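Local coordinates for protein dihydrodipicolinate synthase (Rhodopseudomonas palustris, PDB 3DZ1) that probably acts as a 4-hydroxy-tetrahydrodipicolinate synthase of the DapA family, a TIM-barrel lyase linked to lysine biosynthesis, at residues Val159-His170 against Ser190-Gly199; Leu205-Ala216 against Leu226-Lys234. All coordinates share one frame; numbering follows the deposited sequence.

Both contacts belong to the same closed parallel barrel, and their centres are about 18 Å apart. They follow in series along the chain: interaction 1 closes at Gly199 before interaction 2 opens at Leu205. Interaction 1 pairs strands 165-170 and 195-198. Interaction 2 packs helix 205-211 and the start of strand 215-218 against helix 223-234. Strands 195-198 and 215-218 are neighbours in the sheet, so the two contacts touch: Ile196 O lies 2.8 Å from Asp214 N, a probable hydrogen bond. One contact therefore builds barrel wall, and the other fastens two outer helices beside it. Met217, predicted to bind pyruvate, lies on strand 215-218.

Interaction 1 (Val159-His170 against Ser190-Gly199)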
loop_
_atom_site.group_PDB
_atom_site.type_symbol
_atom_site.label_atom_id
_atom_site.label_comp_id
_atom_site.label_asym_id
_atom_site.label_seq_id
_atom_site.Cartn_x
_atom_site.Cartn_y
_atom_site.Cartn_z
ATOM N N VAL A 159 -20.201 -14.279 -7.671
ATOM C CA VAL A 159 -21.629 -14.535 -7.521
ATOM C C VAL A 159 -22.038 -15.891 -8.090
ATOM O O VAL A 159 -22.700 -16.685 -7.413
ATOM C CB VAL A 159 -22.459 -13.436 -8.213
ATOM C CG1 VAL A 159 -23.935 -13.803 -8.182
ATOM C CG2 VAL A 159 -22.239 -12.094 -7.515
HETATM N N MSE A 160 -21.643 -16.161 -9.330
HETATM C CA MSE A 160 -22.000 -17.423 -9.966
HETATM C C MSE A 160 -21.316 -18.644 -9.341
HETATM O O MSE A 160 -21.807 -19.768 -9.469
HETATM C CB MSE A 160 -21.706 -17.353 -11.467
HETATM C CG MSE A 160 -22.511 -16.280 -12.197
HETATM SE SE MSE A 160 -24.440 -16.429 -11.969
HETATM C CE MSE A 160 -24.812 -17.646 -13.434
ATOM N N ASP A 161 -20.189 -18.425 -8.671
ATOM C CA ASP A 161 -19.470 -19.513 -8.002
ATOM C C ASP A 161 -20.182 -19.856 -6.691
ATOM O O ASP A 161 -20.026 -20.952 -6.152
ATOM C CB ASP A 161 -18.035 -19.098 -7.657
ATOM C CG ASP A 161 -17.051 -19.327 -8.792
ATOM O OD1 ASP A 161 -17.452 -19.821 -9.866
ATOM O OD2 ASP A 161 -15.861 -19.007 -8.593
ATOM N N SER A 162 -20.962 -18.907 -6.185
ATOM C CA SER A 162 -21.667 -19.085 -4.920
ATOM C C SER A 162 -23.094 -19.598 -5.039
ATOM O O SER A 162 -23.780 -19.401 -6.043
ATOM C CB SER A 162 -21.704 -17.767 -4.153
ATOM O OG SER A 162 -22.686 -16.912 -4.713
ATOM N N ALA A 163 -23.546 -20.245 -3.976
ATOM C CA ALA A 163 -24.892 -20.771 -3.937
ATOM C C ALA A 163 -25.830 -19.677 -3.447
ATOM O O ALA A 163 -26.981 -19.606 -3.875
ATOM C CB ALA A 163 -24.955 -21.974 -2.992
ATOM N N SER A 164 -25.315 -18.797 -2.587
ATOM C CA SER A 164 -26.152 -17.766 -1.986
ATOM C C SER A 164 -25.706 -16.299 -1.933
ATOM O O SER A 164 -26.131 -15.572 -1.036
ATOM C CB SER A 164 -26.525 -18.210 -0.567
ATOM O OG SER A 164 -27.079 -19.516 -0.577
ATOM N N CYS A 165 -24.848 -15.847 -2.844
ATOM C CA CYS A 165 -24.511 -14.425 -2.814
ATOM C C CYS A 165 -25.703 -13.774 -3.514
ATOM O O CYS A 165 -25.925 -13.994 -4.705
ATOM C CB CYS A 165 -23.234 -14.110 -3.586
ATOM S SG CYS A 165 -22.863 -12.324 -3.555
ATOM N N VAL A 166 -26.473 -12.983 -2.777
ATOM C CA VAL A 166 -27.666 -12.359 -3.337
ATOM C C VAL A 166 -27.561 -10.860 -3.569
ATOM O O VAL A 166 -28.439 -10.265 -4.194
ATOM C CB VAL A 166 -28.893 -12.599 -2.421
ATOM C CG1 VAL A 166 -29.174 -14.095 -2.297
ATOM C CG2 VAL A 166 -28.638 -11.997 -1.040
HETATM N N MSE A 167 -26.491 -10.245 -3.084
HETATM C CA MSE A 167 -26.377 -8.804 -3.225
HETATM C C MSE A 167 -24.951 -8.290 -3.280
HETATM O O MSE A 167 -24.028 -8.892 -2.728
HETATM C CB MSE A 167 -27.095 -8.132 -2.047
HETATM C CG MSE A 167 -27.025 -6.605 -2.011
HETATM SE SE MSE A 167 -27.603 -5.919 -0.273
HETATM C CE MSE A 167 -29.516 -6.201 -0.485
ATOM N N LEU A 168 -24.791 -7.163 -3.963
ATOM C CA LEU A 168 -23.512 -6.493 -4.052
ATOM C C LEU A 168 -23.712 -5.141 -3.386
ATOM O O LEU A 168 -24.669 -4.427 -3.710
ATOM C CB LEU A 168 -23.101 -6.255 -5.510
ATOM C CG LEU A 168 -21.961 -5.238 -5.703
ATOM C CD1 LEU A 168 -20.645 -5.838 -5.222
ATOM C CD2 LEU A 168 -21.847 -4.842 -7.174
ATOM N N LYS A 169 -22.852 -4.806 -2.427
ATOM C CA LYS A 169 -22.929 -3.489 -1.818
ATOM C C LYS A 169 -21.914 -2.745 -2.663
ATOM O O LYS A 169 -20.705 -2.888 -2.471
ATOM C CB LYS A 169 -22.472 -3.465 -0.362
ATOM C CG LYS A 169 -22.648 -2.072 0.239
ATOM C CD LYS A 169 -21.900 -1.876 1.545
ATOM C CE LYS A 169 -22.104 -0.454 2.051
ATOM N NZ LYS A 169 -21.274 -0.147 3.239
ATOM N N HIS A 170 -22.425 -1.984 -3.617
ATOM C CA HIS A 170 -21.615 -1.225 -4.561
ATOM C C HIS A 170 -21.038 0.069 -4.001
ATOM O O HIS A 170 -21.765 1.036 -3.763
ATOM C CB HIS A 170 -22.465 -0.931 -5.801
ATOM C CG HIS A 170 -21.780 -0.084 -6.827
ATOM N ND1 HIS A 170 -20.883 -0.595 -7.741
ATOM C CD2 HIS A 170 -21.861 1.243 -7.085
ATOM C CE1 HIS A 170 -20.440 0.380 -8.516
ATOM N NE2 HIS A 170 -21.019 1.504 -8.138
ATOM N N SER A 190 -25.311 -14.023 -18.534
ATOM C CA SER A 190 -24.134 -14.547 -17.852
ATOM C C SER A 190 -24.193 -14.305 -16.341
ATOM O O SER A 190 -23.434 -14.904 -15.582
ATOM C CB SER A 190 -22.859 -13.930 -18.435
ATOM O OG SER A 190 -22.856 -12.518 -18.313
ATOM N N LEU A 191 -25.100 -13.436 -15.905
ATOM C CA LEU A 191 -25.239 -13.146 -14.479
ATOM C C LEU A 191 -26.691 -13.274 -14.020
ATOM O O LEU A 191 -27.592 -12.673 -14.605
ATOM C CB LEU A 191 -24.717 -11.737 -14.174
ATOM C CG LEU A 191 -24.760 -11.277 -12.713
ATOM C CD1 LEU A 191 -23.944 -12.223 -11.839
ATOM C CD2 LEU A 191 -24.215 -9.864 -12.616
ATOM N N ARG A 192 -26.907 -14.059 -12.968
ATOM C CA ARG A 192 -28.243 -14.280 -12.425
ATOM C C ARG A 192 -28.727 -13.071 -11.625
ATOM O O ARG A 192 -27.999 -12.097 -11.471
ATOM C CB ARG A 192 -28.241 -15.516 -11.520
ATOM C CG ARG A 192 -27.429 -15.369 -10.236
ATOM C CD ARG A 192 -27.630 -16.609 -9.379
ATOM N NE ARG A 192 -26.630 -16.799 -8.332
ATOM C CZ ARG A 192 -26.475 -16.023 -7.267
ATOM N NH1 ARG A 192 -27.256 -14.960 -7.079
ATOM N NH2 ARG A 192 -25.556 -16.342 -6.360
ATOM N N PRO A 193 -29.969 -13.122 -11.111
ATOM C CA PRO A 193 -30.509 -12.010 -10.325
ATOM C C PRO A 193 -29.547 -11.608 -9.212
ATOM O O PRO A 193 -28.976 -12.466 -8.533
ATOM C CB PRO A 193 -31.816 -12.580 -9.788
ATOM C CG PRO A 193 -32.273 -13.437 -10.928
ATOM C CD PRO A 193 -30.999 -14.160 -11.313
ATOM N N LEU A 194 -29.374 -10.304 -9.029
ATOM C CA LEU A 194 -28.465 -9.781 -8.014
ATOM C C LEU A 194 -28.892 -8.388 -7.591
ATOM O O LEU A 194 -29.058 -7.503 -8.428
ATOM C CB LEU A 194 -27.037 -9.717 -8.568
ATOM C CG LEU A 194 -25.943 -9.163 -7.644
ATOM C CD1 LEU A 194 -25.652 -10.161 -6.544
ATOM C CD2 LEU A 194 -24.677 -8.893 -8.447
ATOM N N SER A 195 -29.066 -8.191 -6.290
ATOM C CA SER A 195 -29.453 -6.887 -5.781
ATOM C C SER A 195 -28.206 -6.019 -5.716
ATOM O O SER A 195 -27.120 -6.491 -5.360
ATOM C CB SER A 195 -30.069 -7.012 -4.381
ATOM O OG SER A 195 -30.364 -5.732 -3.827
ATOM N N ILE A 196 -28.355 -4.758 -6.099
ATOM C CA ILE A 196 -27.237 -3.835 -6.042
ATOM C C ILE A 196 -27.647 -2.614 -5.229
ATOM O O ILE A 196 -28.471 -1.812 -5.665
ATOM C CB ILE A 196 -26.782 -3.384 -7.453
ATOM C CG1 ILE A 196 -26.272 -4.591 -8.254
ATOM C CG2 ILE A 196 -25.672 -2.337 -7.326
ATOM C CD1 ILE A 196 -25.754 -4.240 -9.663
ATOM N N LEU A 197 -27.096 -2.501 -4.025
ATOM C CA LEU A 197 -27.376 -1.360 -3.161
ATOM C C LEU A 197 -26.067 -0.597 -3.097
ATOM O O LEU A 197 -24.999 -1.189 -2.918
ATOM C CB LEU A 197 -27.809 -1.811 -1.767
ATOM C CG LEU A 197 -29.115 -2.605 -1.688
ATOM C CD1 LEU A 197 -29.538 -2.698 -0.235
ATOM C CD2 LEU A 197 -30.212 -1.919 -2.511
ATOM N N CYS A 198 -26.150 0.718 -3.236
ATOM C CA CYS A 198 -24.957 1.541 -3.267
ATOM C C CYS A 198 -24.537 2.213 -1.980
ATOM O O CYS A 198 -25.364 2.567 -1.133
ATOM C CB CYS A 198 -25.107 2.576 -4.376
ATOM S SG CYS A 198 -25.421 1.784 -5.972
ATOM N N GLY A 199 -23.224 2.391 -1.857
ATOM C CA GLY A 199 -22.658 3.015 -0.681
ATOM C C GLY A 199 -21.739 4.181 -0.987
ATOM O O GLY A 199 -22.115 5.116 -1.695
#
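Strands 165-170 and 195-198 are parallel neighbours in the TIM barrel, and Met167 to His170 pair one for one with Ser195 to Cys198. The ladder starts with Ser195 N giving to Val166 O at 3.0 Å. Leu168 N then gives to Ser195 O at 2.8 Å. Leu197 N, His170 N and Gly199 N continue the series, giving to Leu168 O, Leu197 O and His170 O. The two strands and helix 176-188 between them form one beta-alpha-beta unit of the barrel. Leu168, His170, Ile196 and Cys198 face that helix layer. Leu182 and Ile179 of the helix pack on Leu168 and His170. Cys198 SG approaches His170 CD2 obliquely at 3.8 Å. Met167, Lys169, Ser195 and Leu197 point to the other face, inside the barrel. Met167 is a selenomethionine. Its chain is extended up to a bend at chi3 (-75°), which brings CE to Leu197 CD1 at 3.5 Å. Met217, predicted to bind pyruvate, touches both side chains.

Arg192, ahead of strand 195-198, reaches the start of strand 165-170 and packs on the end of helix 152-161. Its CG sits between the backbone N and the carbonyl carbon (chi1 67°), and the chain then runs straight to NE. NH1 and NH2 both give to Cys165 O, each at 2.9 Å. The acceptor lies in the guanidinium plane, and each bond is bent to 144°. Val159 CG1 covers one face of this group, 3.5 Å from Arg192 CZ. Selenomethionine Met160 runs past the arginine in the opposite direction, with SE 3.6 Å from Arg192 CG. The backbone N of Arg192 is buried here without a partner in the model. Alongside, Leu194 CD1 packs on Val159 CG2 and on the backbone at Met167 N, 3.6 Å away.

Interaction 2 (Leu205-Ala216 against Leu226-Lys234); sequences LDFEMERGADGA and LVDVVKLSK
Lys234 NZ reaches the carbonyl of Asp214 from outside its plane: it gives to Asp214 O at 3.0 Å, tilted 35° from that plane. A bend at chi4 (-67°) turns the lysine end onto this oxygen. Water 2 links the same NZ to Ala213 O. Water 3 gives to Asp214 OD1 and accepts a weak bond from the same NZ. The other carboxylate oxygen, Asp214 OD2, is held by a salt bridge to Arg183. The carbonyl plane of Val229 has Ser233 OG on one face and Ser233 N on the other. Both give to Val229 O, the hydroxyl at 2.6 Å. Water 1 gives to Ser233 OG and to Asp206 O, each at 2.7 Å, and so bridges the helices.

The apolar contact is centred on Met209, a selenomethionine. Its CB meets Ser233 CB at 3.5 Å, tighter than usual for two carbons. The chain bends at chi2 and chi3, and this brings CE within 3.9 Å of Val230 CG1 and beside Lys234 CG. The two side chains, Met209 and Val230, cross at about a right angle. One turn earlier in the helix, Leu205 CD2 sits among Leu226, Val229 and Val230, with Leu226 CD2 at 4.2 Å. Val230 CG1 also lies 4.2 Å from Gly215 CA, where helix 223-234 covers the start of the strand.

The axes of the two short helical segments come within 9.6 Å and cross at -36°. Phe207, on the far side of helix 205-211, meets Tyr254 of the second subunit edge-to-face, and Asp206 forms a salt bridge with Arg253 of that subunit. Gly212, with positive phi, ends this helix in a Schellman motif, and the chain then enters strand 215-218. Such successive helices packed side by side around a parallel barrel are characteristic of the TIM-barrel fold.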
loop_
_atom_site.group_PDB
_atom_site.type_symbol
_atom_site.label_atom_id
_atom_site.label_comp_id
_atom_site.label_asym_id
_atom_site.label_seq_id
_atom_site.Cartn_x
_atom_site.Cartn_y
_atom_site.Cartn_z
ATOM N N LEU A 205 -25.274 8.486 -5.377
ATOM C CA LEU A 205 -26.593 7.857 -5.387
ATOM C C LEU A 205 -27.525 8.356 -6.489
ATOM O O LEU A 205 -28.296 7.576 -7.063
ATOM C CB LEU A 205 -27.279 8.035 -4.030
ATOM C CG LEU A 205 -28.593 7.256 -3.896
ATOM C CD1 LEU A 205 -28.334 5.767 -4.105
ATOM C CD2 LEU A 205 -29.201 7.510 -2.526
ATOM N N ASP A 206 -27.459 9.649 -6.789
ATOM C CA ASP A 206 -28.329 10.212 -7.807
ATOM C C ASP A 206 -28.175 9.510 -9.150
ATOM O O ASP A 206 -29.166 9.109 -9.764
ATOM C CB ASP A 206 -28.093 11.728 -7.938
ATOM C CG ASP A 206 -26.659 12.089 -8.287
ATOM O OD1 ASP A 206 -25.727 11.323 -7.969
ATOM O OD2 ASP A 206 -26.459 13.175 -8.871
ATOM N N PHE A 207 -26.937 9.329 -9.595
ATOM C CA PHE A 207 -26.702 8.673 -10.872
ATOM C C PHE A 207 -26.680 7.153 -10.761
ATOM O O PHE A 207 -26.973 6.455 -11.726
ATOM C CB PHE A 207 -25.404 9.197 -11.494
ATOM C CG PHE A 207 -25.523 10.599 -12.033
ATOM C CD1 PHE A 207 -26.367 10.874 -13.107
ATOM C CD2 PHE A 207 -24.816 11.649 -11.455
ATOM C CE1 PHE A 207 -26.508 12.173 -13.594
ATOM C CE2 PHE A 207 -24.950 12.952 -11.935
ATOM C CZ PHE A 207 -25.798 13.213 -13.007
ATOM N N GLU A 208 -26.345 6.638 -9.583
ATOM C CA GLU A 208 -26.319 5.196 -9.397
ATOM C C GLU A 208 -27.716 4.619 -9.607
ATOM O O GLU A 208 -27.868 3.531 -10.158
ATOM C CB GLU A 208 -25.790 4.850 -8.003
ATOM C CG GLU A 208 -24.277 4.974 -7.898
ATOM C CD GLU A 208 -23.789 5.042 -6.471
ATOM O OE1 GLU A 208 -22.582 4.805 -6.250
ATOM O OE2 GLU A 208 -24.608 5.340 -5.575
HETATM N N MSE A 209 -28.735 5.356 -9.180
HETATM C CA MSE A 209 -30.104 4.896 -9.360
HETATM C C MSE A 209 -30.427 4.879 -10.853
HETATM O O MSE A 209 -31.079 3.955 -11.344
HETATM C CB MSE A 209 -31.092 5.807 -8.625
HETATM C CG MSE A 209 -31.021 5.723 -7.102
HETATM SE SE MSE A 209 -31.073 3.909 -6.382
HETATM C CE MSE A 209 -32.791 3.343 -7.096
ATOM N N GLU A 210 -29.958 5.894 -11.576
ATOM C CA GLU A 210 -30.207 5.966 -13.013
ATOM C C GLU A 210 -29.528 4.812 -13.756
ATOM O O GLU A 210 -30.054 4.304 -14.753
ATOM C CB GLU A 210 -29.724 7.313 -13.568
ATOM C CG GLU A 210 -30.406 8.514 -12.916
ATOM C CD GLU A 210 -30.057 9.836 -13.577
ATOM O OE1 GLU A 210 -29.205 9.847 -14.491
ATOM O OE2 GLU A 210 -30.636 10.868 -13.173
ATOM N N ARG A 211 -28.362 4.398 -13.272
ATOM C CA ARG A 211 -27.634 3.300 -13.902
ATOM C C ARG A 211 -28.330 1.959 -13.706
ATOM O O ARG A 211 -28.075 1.007 -14.446
ATOM C CB ARG A 211 -26.215 3.205 -13.347
ATOM C CG ARG A 211 -25.336 4.394 -13.690
ATOM C CD ARG A 211 -25.219 4.572 -15.188
ATOM N NE ARG A 211 -24.284 5.642 -15.526
ATOM C CZ ARG A 211 -23.184 5.466 -16.250
ATOM N NH1 ARG A 211 -22.878 4.261 -16.714
ATOM N NH2 ARG A 211 -22.393 6.497 -16.510
ATOM N N GLY A 212 -29.192 1.870 -12.701
ATOM C CA GLY A 212 -29.894 0.622 -12.474
ATOM C C GLY A 212 -29.744 -0.003 -11.102
ATOM O O GLY A 212 -30.135 -1.157 -10.905
ATOM N N ALA A 213 -29.175 0.730 -10.151
ATOM C CA ALA A 213 -29.029 0.193 -8.800
ATOM C C ALA A 213 -30.436 -0.007 -8.242
ATOM O O ALA A 213 -31.374 0.669 -8.666
ATOM C CB ALA A 213 -28.246 1.164 -7.921
ATOM N N ASP A 214 -30.581 -0.929 -7.295
ATOM C CA ASP A 214 -31.882 -1.213 -6.695
ATOM C C ASP A 214 -32.192 -0.286 -5.535
ATOM O O ASP A 214 -33.347 -0.141 -5.129
ATOM C CB ASP A 214 -31.937 -2.661 -6.201
ATOM C CG ASP A 214 -31.930 -3.650 -7.331
ATOM O OD1 ASP A 214 -32.851 -3.588 -8.174
ATOM O OD2 ASP A 214 -31.011 -4.487 -7.385
ATOM N N GLY A 215 -31.153 0.342 -5.001
ATOM C CA GLY A 215 -31.351 1.238 -3.886
ATOM C C GLY A 215 -30.051 1.618 -3.216
ATOM O O GLY A 215 -28.975 1.557 -3.825
ATOM N N ALA A 216 -30.150 1.998 -1.949
ATOM C CA ALA A 216 -28.981 2.423 -1.195
ATOM C C ALA A 216 -28.814 1.728 0.148
ATOM O O ALA A 216 -29.792 1.374 0.809
ATOM C CB ALA A 216 -29.052 3.931 -0.966
ATOM N N LEU A 226 -33.001 9.969 1.990
ATOM C CA LEU A 226 -32.506 9.183 0.869
ATOM C C LEU A 226 -33.600 8.200 0.440
ATOM O O LEU A 226 -33.627 7.749 -0.709
ATOM C CB LEU A 226 -31.214 8.446 1.240
ATOM C CG LEU A 226 -30.011 9.351 1.534
ATOM C CD1 LEU A 226 -28.746 8.500 1.596
ATOM C CD2 LEU A 226 -29.869 10.418 0.450
ATOM N N VAL A 227 -34.508 7.878 1.362
ATOM C CA VAL A 227 -35.626 6.989 1.047
ATOM C C VAL A 227 -36.400 7.665 -0.089
ATOM O O VAL A 227 -36.808 7.016 -1.062
ATOM C CB VAL A 227 -36.579 6.800 2.268
ATOM C CG1 VAL A 227 -37.914 6.221 1.808
ATOM C CG2 VAL A 227 -35.946 5.868 3.295
ATOM N N ASP A 228 -36.588 8.978 0.039
ATOM C CA ASP A 228 -37.299 9.751 -0.977
ATOM C C ASP A 228 -36.484 9.867 -2.259
ATOM O O ASP A 228 -37.042 9.824 -3.354
ATOM C CB ASP A 228 -37.646 11.152 -0.456
ATOM C CG ASP A 228 -38.689 11.125 0.651
ATOM O OD1 ASP A 228 -39.632 10.313 0.553
ATOM O OD2 ASP A 228 -38.574 11.919 1.610
ATOM N N VAL A 229 -35.169 10.032 -2.133
ATOM C CA VAL A 229 -34.327 10.124 -3.323
ATOM C C VAL A 229 -34.465 8.826 -4.122
ATOM O O VAL A 229 -34.593 8.848 -5.348
ATOM C CB VAL A 229 -32.835 10.329 -2.964
ATOM C CG1 VAL A 229 -31.974 10.163 -4.211
ATOM C CG2 VAL A 229 -32.629 11.709 -2.367
ATOM N N VAL A 230 -34.443 7.697 -3.421
ATOM C CA VAL A 230 -34.575 6.393 -4.071
ATOM C C VAL A 230 -35.964 6.269 -4.709
ATOM O O VAL A 230 -36.108 5.804 -5.845
ATOM C CB VAL A 230 -34.355 5.243 -3.050
ATOM C CG1 VAL A 230 -34.661 3.893 -3.688
ATOM C CG2 VAL A 230 -32.910 5.265 -2.553
ATOM N N LYS A 231 -36.988 6.694 -3.979
ATOM C CA LYS A 231 -38.350 6.632 -4.493
ATOM C C LYS A 231 -38.534 7.507 -5.726
ATOM O O LYS A 231 -39.097 7.066 -6.732
ATOM C CB LYS A 231 -39.345 7.057 -3.414
ATOM C CG LYS A 231 -39.513 6.043 -2.297
ATOM C CD LYS A 231 -40.552 6.514 -1.295
ATOM C CE LYS A 231 -40.880 5.435 -0.277
ATOM N NZ LYS A 231 -41.900 5.918 0.692
ATOM N N LEU A 232 -38.068 8.750 -5.649
ATOM C CA LEU A 232 -38.193 9.668 -6.772
ATOM C C LEU A 232 -37.441 9.147 -7.983
ATOM O O LEU A 232 -37.910 9.276 -9.117
ATOM C CB LEU A 232 -37.666 11.055 -6.392
ATOM C CG LEU A 232 -38.521 11.847 -5.399
ATOM C CD1 LEU A 232 -37.741 13.060 -4.897
ATOM C CD2 LEU A 232 -39.829 12.272 -6.075
ATOM N N SER A 233 -36.275 8.551 -7.744
ATOM C CA SER A 233 -35.467 8.018 -8.830
ATOM C C SER A 233 -36.193 6.875 -9.536
ATOM O O SER A 233 -36.232 6.824 -10.768
ATOM C CB SER A 233 -34.119 7.529 -8.299
ATOM O OG SER A 233 -33.403 8.586 -7.681
ATOM N N LYS A 234 -36.765 5.964 -8.753
ATOM C CA LYS A 234 -37.496 4.827 -9.312
ATOM C C LYS A 234 -38.736 5.295 -10.072
ATOM O O LYS A 234 -39.192 4.631 -11.012
ATOM C CB LYS A 234 -37.909 3.857 -8.199
ATOM C CG LYS A 234 -36.761 3.049 -7.605
ATOM C CD LYS A 234 -37.245 2.201 -6.430
ATOM C CE LYS A 234 -36.149 1.295 -5.891
ATOM N NZ LYS A 234 -35.763 0.246 -6.868
HETATM O O HOH W 1 -31.659 10.033 -9.178
HETATM O O HOH W 2 -34.163 0.717 -8.985
HETATM O O HOH W 3 -35.366 -2.631 -7.541
#